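PDB 2V84: Spermidine/putrescine ABC transporter, periplasmic binding protein from Treponema pallidum, which probably binds polyamines such as spermidine and putrescine in the periplasm, as the receptor of an ABC import system. Local coordinates for residues 151-165 with 199-212. Residues are numbered along the deposited sequence; the frame is centred on the assembly and turned at random. Where two conformers were deposited one is given.
Sequences FSRKDLAYRMSMMDD and HWKPNLVKFDSDGY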
loop_
_atom_site.group_PDB
_atom_site.type_symbol
_atom_site.label_atom_id
_atom_site.label_comp_id
_atom_site.label_asym_id
_atom_site.label_seq_id
_atom_site.Cartn_x
_atom_site.Cartn_y
_atom_site.Cartn_z
ATOM N N PHE A 151 -18.865 8.264 3.415
ATOM C CA PHE A 151 -18.855 7.854 4.814
ATOM C C PHE A 151 -19.665 8.751 5.758
ATOM O O PHE A 151 -19.872 8.407 6.918
ATOM C CB PHE A 151 -17.405 7.625 5.284
ATOM C CG PHE A 151 -16.739 6.483 4.574
ATOM C CD1 PHE A 151 -17.126 5.173 4.850
ATOM C CD2 PHE A 151 -15.730 6.713 3.619
ATOM C CE1 PHE A 151 -16.532 4.095 4.199
ATOM C CE2 PHE A 151 -15.124 5.657 2.962
ATOM C CZ PHE A 151 -15.536 4.336 3.244
ATOM N N SER A 152 -20.168 9.872 5.246
ATOM C CA SER A 152 -21.044 10.724 6.035
ATOM C C SER A 152 -22.533 10.405 5.797
ATOM O O SER A 152 -23.406 11.099 6.324
ATOM C CB SER A 152 -20.733 12.190 5.751
ATOM O OG SER A 152 -21.287 12.524 4.503
ATOM N N ARG A 153 -22.811 9.353 5.022
ATOM C CA ARG A 153 -24.192 8.952 4.719
ATOM C C ARG A 153 -24.865 8.271 5.894
ATOM O O ARG A 153 -24.574 7.126 6.191
ATOM C CB ARG A 153 -24.237 8.028 3.507
ATOM C CG ARG A 153 -23.989 8.797 2.246
ATOM C CD ARG A 153 -24.308 8.035 1.017
ATOM N NE ARG A 153 -25.668 7.483 0.934
ATOM C CZ ARG A 153 -26.099 6.890 -0.168
ATOM N NH1 ARG A 153 -25.300 6.850 -1.225
ATOM N NH2 ARG A 153 -27.308 6.367 -0.246
ATOM N N LYS A 154 -25.779 8.991 6.538
ATOM C CA LYS A 154 -26.525 8.479 7.695
ATOM C C LYS A 154 -27.462 7.310 7.394
ATOM O O LYS A 154 -27.705 6.488 8.283
ATOM C CB LYS A 154 -27.236 9.613 8.449
ATOM C CG LYS A 154 -26.223 10.507 9.190
ATOM C CD LYS A 154 -26.821 11.361 10.314
ATOM C CE LYS A 154 -25.785 12.398 10.786
ATOM N NZ LYS A 154 -26.196 13.213 11.976
ATOM N N ASP A 155 -27.930 7.228 6.144
ATOM C CA ASP A 155 -28.749 6.115 5.650
ATOM C C ASP A 155 -28.009 4.776 5.516
ATOM O O ASP A 155 -28.641 3.717 5.380
ATOM C CB ASP A 155 -29.482 6.491 4.351
ATOM C CG ASP A 155 -28.551 6.685 3.153
ATOM O OD1 ASP A 155 -27.491 7.331 3.266
ATOM O OD2 ASP A 155 -28.911 6.206 2.057
ATOM N N LEU A 156 -26.679 4.831 5.587
ATOM C CA LEU A 156 -25.819 3.643 5.574
ATOM C C LEU A 156 -25.129 3.414 6.921
ATOM O O LEU A 156 -24.239 2.569 7.034
ATOM C CB LEU A 156 -24.783 3.756 4.442
ATOM C CG LEU A 156 -25.318 4.071 3.032
ATOM C CD1 LEU A 156 -24.176 4.403 2.096
ATOM C CD2 LEU A 156 -26.126 2.904 2.492
ATOM N N ALA A 157 -25.552 4.154 7.945
ATOM C CA ALA A 157 -24.927 4.067 9.262
ATOM C C ALA A 157 -24.926 2.642 9.805
ATOM O O ALA A 157 -25.925 1.909 9.682
ATOM C CB ALA A 157 -25.590 5.021 10.242
ATOM N N TYR A 158 -23.786 2.257 10.383
ATOM C CA TYR A 158 -23.535 0.911 10.925
ATOM C C TYR A 158 -23.572 -0.173 9.850
ATOM O O TYR A 158 -23.874 -1.336 10.121
ATOM C CB TYR A 158 -24.487 0.589 12.094
ATOM C CG TYR A 158 -24.747 1.788 12.996
ATOM C CD1 TYR A 158 -23.695 2.423 13.683
ATOM C CD2 TYR A 158 -26.043 2.307 13.136
ATOM C CE1 TYR A 158 -23.937 3.533 14.498
ATOM C CE2 TYR A 158 -26.296 3.416 13.947
ATOM C CZ TYR A 158 -25.246 4.017 14.625
ATOM O OH TYR A 158 -25.518 5.113 15.425
ATOM N N ARG A 159 -23.277 0.219 8.616
ATOM C CA ARG A 159 -23.103 -0.733 7.529
ATOM C C ARG A 159 -21.886 -0.341 6.713
ATOM O O ARG A 159 -21.764 -0.710 5.563
ATOM C CB ARG A 159 -24.364 -0.822 6.646
ATOM C CG ARG A 159 -25.593 -1.331 7.385
ATOM C CD ARG A 159 -26.705 -1.743 6.414
ATOM N NE ARG A 159 -27.301 -0.591 5.751
ATOM C CZ ARG A 159 -27.939 -0.637 4.580
ATOM N NH1 ARG A 159 -28.054 -1.782 3.914
ATOM N NH2 ARG A 159 -28.448 0.481 4.066
ATOM N N MET A 160 -20.985 0.419 7.337
ATOM C CA MET A 160 -19.751 0.874 6.699
ATOM C C MET A 160 -18.567 0.682 7.627
ATOM O O MET A 160 -18.728 0.634 8.850
ATOM C CB MET A 160 -19.879 2.356 6.326
ATOM C CG MET A 160 -21.046 2.627 5.358
ATOM S SD MET A 160 -20.995 4.290 4.645
ATOM C CE MET A 160 -21.422 5.285 6.076
ATOM N N SER A 161 -17.376 0.555 7.040
ATOM C CA SER A 161 -16.127 0.616 7.791
ATOM C C SER A 161 -15.113 1.484 7.064
ATOM O O SER A 161 -15.194 1.691 5.836
ATOM C CB SER A 161 -15.546 -0.793 8.018
ATOM O OG SER A 161 -15.070 -1.387 6.802
ATOM N N MET A 162 -14.172 2.033 7.840
ATOM C CA MET A 162 -12.996 2.637 7.289
ATOM C C MET A 162 -11.816 1.845 7.803
ATOM O O MET A 162 -11.952 1.048 8.747
ATOM C CB MET A 162 -12.899 4.140 7.639
ATOM C CG MET A 162 -13.987 4.986 6.925
ATOM S SD MET A 162 -13.688 6.745 7.113
ATOM C CE MET A 162 -12.445 6.975 5.862
ATOM N N MET A 163 -10.650 2.061 7.200
ATOM C CA MET A 163 -9.466 1.280 7.557
ATOM C C MET A 163 -8.879 1.686 8.902
ATOM O O MET A 163 -8.964 2.855 9.289
ATOM C CB MET A 163 -8.409 1.368 6.456
ATOM C CG MET A 163 -8.771 0.571 5.216
ATOM S SD MET A 163 -7.319 0.160 4.218
ATOM C CE MET A 163 -6.967 1.734 3.478
ATOM N N ASP A 164 -8.283 0.711 9.599
ATOM C CA ASP A 164 -7.681 0.913 10.906
ATOM C C ASP A 164 -6.236 1.339 10.626
ATOM O O ASP A 164 -5.262 0.646 10.961
ATOM C CB ASP A 164 -7.731 -0.385 11.716
ATOM C CG ASP A 164 -7.371 -0.195 13.176
ATOM O OD1 ASP A 164 -6.882 0.901 13.563
ATOM O OD2 ASP A 164 -7.529 -1.171 13.935
ATOM N N ASP A 165 -6.117 2.471 9.946
ATOM C CA ASP A 165 -4.830 3.006 9.597
ATOM C C ASP A 165 -4.898 4.522 9.649
ATOM O O ASP A 165 -5.703 5.139 8.934
ATOM C CB ASP A 165 -4.388 2.561 8.196
ATOM C CG ASP A 165 -2.971 3.026 7.873
ATOM O OD1 ASP A 165 -1.990 2.335 8.248
ATOM O OD2 ASP A 165 -2.809 4.109 7.286
ATOM N N HIS A 199 -18.145 13.452 11.478
ATOM C CA HIS A 199 -18.915 13.214 10.239
ATOM C C HIS A 199 -18.883 11.790 9.697
ATOM O O HIS A 199 -19.890 11.305 9.163
ATOM C CB HIS A 199 -18.544 14.237 9.164
ATOM C CG HIS A 199 -18.858 15.651 9.559
ATOM N ND1 HIS A 199 -20.147 16.085 9.789
ATOM C CD2 HIS A 199 -18.057 16.709 9.823
ATOM C CE1 HIS A 199 -20.127 17.352 10.154
ATOM N NE2 HIS A 199 -18.869 17.758 10.176
ATOM N N TRP A 200 -17.748 11.110 9.851
ATOM C CA TRP A 200 -17.589 9.760 9.314
ATOM C C TRP A 200 -17.717 8.692 10.374
ATOM O O TRP A 200 -18.503 7.779 10.225
ATOM C CB TRP A 200 -16.258 9.614 8.573
ATOM C CG TRP A 200 -16.129 10.508 7.375
ATOM C CD1 TRP A 200 -17.125 11.235 6.775
ATOM C CD2 TRP A 200 -14.936 10.766 6.630
ATOM N NE1 TRP A 200 -16.627 11.929 5.710
ATOM C CE2 TRP A 200 -15.282 11.661 5.590
ATOM C CE3 TRP A 200 -13.602 10.312 6.730
ATOM C CZ2 TRP A 200 -14.350 12.114 4.646
ATOM C CZ3 TRP A 200 -12.664 10.774 5.798
ATOM C CH2 TRP A 200 -13.050 11.661 4.757
ATOM N N LYS A 201 -16.931 8.803 11.443
ATOM C CA LYS A 201 -16.949 7.819 12.531
ATOM C C LYS A 201 -18.347 7.427 13.065
ATOM O O LYS A 201 -18.581 6.229 13.330
ATOM C CB LYS A 201 -16.023 8.286 13.675
ATOM C CG LYS A 201 -16.018 7.407 14.927
ATOM C CD LYS A 201 -15.011 7.968 15.951
ATOM C CE LYS A 201 -15.159 7.312 17.329
ATOM N NZ LYS A 201 -14.178 7.878 18.306
ATOM N N PRO A 202 -19.282 8.404 13.218
ATOM C CA PRO A 202 -20.609 8.053 13.741
ATOM C C PRO A 202 -21.394 7.062 12.876
ATOM O O PRO A 202 -22.337 6.442 13.360
ATOM C CB PRO A 202 -21.348 9.400 13.747
ATOM C CG PRO A 202 -20.309 10.397 13.802
ATOM C CD PRO A 202 -19.201 9.854 12.966
ATOM N N ASN A 203 -21.015 6.936 11.608
ATOM C CA ASN A 203 -21.706 6.041 10.673
ATOM C C ASN A 203 -21.031 4.699 10.498
ATOM O O ASN A 203 -21.536 3.839 9.779
ATOM C CB ASN A 203 -21.851 6.713 9.315
ATOM C CG ASN A 203 -22.630 7.991 9.396
ATOM O OD1 ASN A 203 -23.678 8.046 10.024
ATOM N ND2 ASN A 203 -22.113 9.032 8.785
ATOM N N LEU A 204 -19.885 4.531 11.160
ATOM C CA LEU A 204 -19.051 3.331 11.012
ATOM C C LEU A 204 -19.338 2.278 12.070
ATOM O O LEU A 204 -19.457 2.608 13.250
ATOM C CB LEU A 204 -17.559 3.707 11.126
ATOM C CG LEU A 204 -16.999 4.769 10.179
ATOM C CD1 LEU A 204 -15.504 4.936 10.430
ATOM C CD2 LEU A 204 -17.246 4.454 8.708
ATOM N N VAL A 205 -19.372 1.009 11.658
ATOM C CA VAL A 205 -19.334 -0.115 12.616
ATOM C C VAL A 205 -18.035 -0.067 13.411
ATOM O O VAL A 205 -18.027 -0.221 14.634
ATOM C CB VAL A 205 -19.472 -1.503 11.900
ATOM C CG1 VAL A 205 -19.251 -2.661 12.871
ATOM C CG2 VAL A 205 -20.824 -1.627 11.214
ATOM N N LYS A 206 -16.926 0.152 12.707
ATOM C CA LYS A 206 -15.629 0.225 13.323
ATOM C C LYS A 206 -14.610 0.618 12.278
ATOM O O LYS A 206 -14.943 0.769 11.092
ATOM C CB LYS A 206 -15.239 -1.125 13.949
ATOM C CG LYS A 206 -15.164 -2.281 12.960
ATOM C CD LYS A 206 -15.036 -3.601 13.699
ATOM C CE LYS A 206 -14.594 -4.698 12.766
ATOM N NZ LYS A 206 -15.026 -6.041 13.285
ATOM N N PHE A 207 -13.381 0.820 12.743
ATOM C CA PHE A 207 -12.223 0.883 11.877
ATOM C C PHE A 207 -11.700 -0.522 11.746
ATOM O O PHE A 207 -11.567 -1.225 12.745
ATOM C CB PHE A 207 -11.148 1.804 12.485
ATOM C CG PHE A 207 -11.585 3.232 12.581
ATOM C CD1 PHE A 207 -11.631 4.029 11.439
ATOM C CD2 PHE A 207 -11.986 3.774 13.811
ATOM C CE1 PHE A 207 -12.047 5.361 11.510
ATOM C CE2 PHE A 207 -12.424 5.101 13.895
ATOM C CZ PHE A 207 -12.454 5.895 12.730
ATOM N N ASP A 208 -11.382 -0.932 10.522
ATOM C CA ASP A 208 -11.076 -2.336 10.243
ATOM C C ASP A 208 -10.167 -2.444 9.031
ATOM O O ASP A 208 -10.541 -2.023 7.939
ATOM C CB ASP A 208 -12.412 -3.067 9.992
ATOM C CG ASP A 208 -12.293 -4.599 10.011
ATOM O OD1 ASP A 208 -11.193 -5.153 10.150
ATOM O OD2 ASP A 208 -13.345 -5.237 9.839
ATOM N N SER A 209 -8.978 -3.016 9.235
ATOM C CA SER A 209 -8.041 -3.304 8.155
ATOM C C SER A 209 -7.927 -4.810 7.815
ATOM O O SER A 209 -7.186 -5.165 6.897
ATOM C CB SER A 209 -6.660 -2.748 8.480
ATOM O OG SER A 209 -6.605 -1.335 8.304
ATOM N N ASP A 210 -8.617 -5.681 8.545
ATOM C CA ASP A 210 -8.465 -7.126 8.314
ATOM C C ASP A 210 -9.724 -7.948 8.133
ATOM O O ASP A 210 -9.650 -9.061 7.607
ATOM C CB ASP A 210 -7.587 -7.783 9.386
ATOM C CG ASP A 210 -7.770 -7.173 10.749
ATOM O OD1 ASP A 210 -8.833 -7.383 11.355
ATOM O OD2 ASP A 210 -6.823 -6.492 11.215
ATOM N N GLY A 211 -10.862 -7.427 8.582
ATOM C CA GLY A 211 -12.133 -8.139 8.447
ATOM C C GLY A 211 -13.102 -7.519 7.462
ATOM O O GLY A 211 -14.182 -8.074 7.229
ATOM N N TYR A 212 -12.730 -6.375 6.891
ATOM C CA TYR A 212 -13.657 -5.574 6.070
ATOM C C TYR A 212 -14.055 -6.275 4.782
ATOM O O TYR A 212 -15.185 -6.122 4.319
ATOM C CB TYR A 212 -13.062 -4.184 5.755
ATOM C CG TYR A 212 -11.810 -4.202 4.888
ATOM C CD1 TYR A 212 -11.894 -4.327 3.492
ATOM C CD2 TYR A 212 -10.546 -4.066 5.453
ATOM C CE1 TYR A 212 -10.736 -4.351 2.684
ATOM C CE2 TYR A 212 -9.384 -4.072 4.654
ATOM C CZ TYR A 212 -9.499 -4.222 3.272
ATOM O OH TYR A 212 -8.359 -4.237 2.483
HETATM O O HOH W 1 -22.669 11.904 9.434
HETATM O O HOH W 2 -12.638 -0.772 6.041
HETATM O O HOH W 3 -4.108 -0.947 8.071
#
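Met162 lays its bent thioether end against the Trp200 indole, a Met-aromatic contact on the apolar face of a short parallel strand pair, which also carries Phe207. Strands 160-162 and 204-207 are joined by a largely helical connection, helices 166-176 and 186-200, as expected in the alpha/beta lobes of periplasmic binding proteins. SD comes in obliquely, 3.6 Å from Trp200 CE3. The turn at chi3 (80°) also brings CE close to Trp200 CE3 and CZ3. Phe151 CB makes a CH-pi contact over the face of the five-membered ring, 4.0 Å from its centroid. Met162 CG in turn sits over the centre of the Phe151 ring and touches both methyls of Leu204.

Val205 N bonds to Met160 O where the chain turns; Asp208 N, just past the strand, bonds to Met162 O at 2.7 Å. Before the strands, the Asn203 amide reaches back. Its ND2 donates to Phe151 O at 3.0 Å, nearly in the amide plane, and also to a water shared with Ser152 O and His199 O. Asn203 O accepts from Tyr158 N from above the carbonyl plane.

Past the strands, Asp165, predicted to bind spermidine, sits at the N-cap of the next helix, its OD2 accepting from Glu168 N. Asp164 makes a salt bridge with Arg341. Ser209 OG accepts from Asp164 N at 2.9 Å, along a bent line of 131° at the hydrogen.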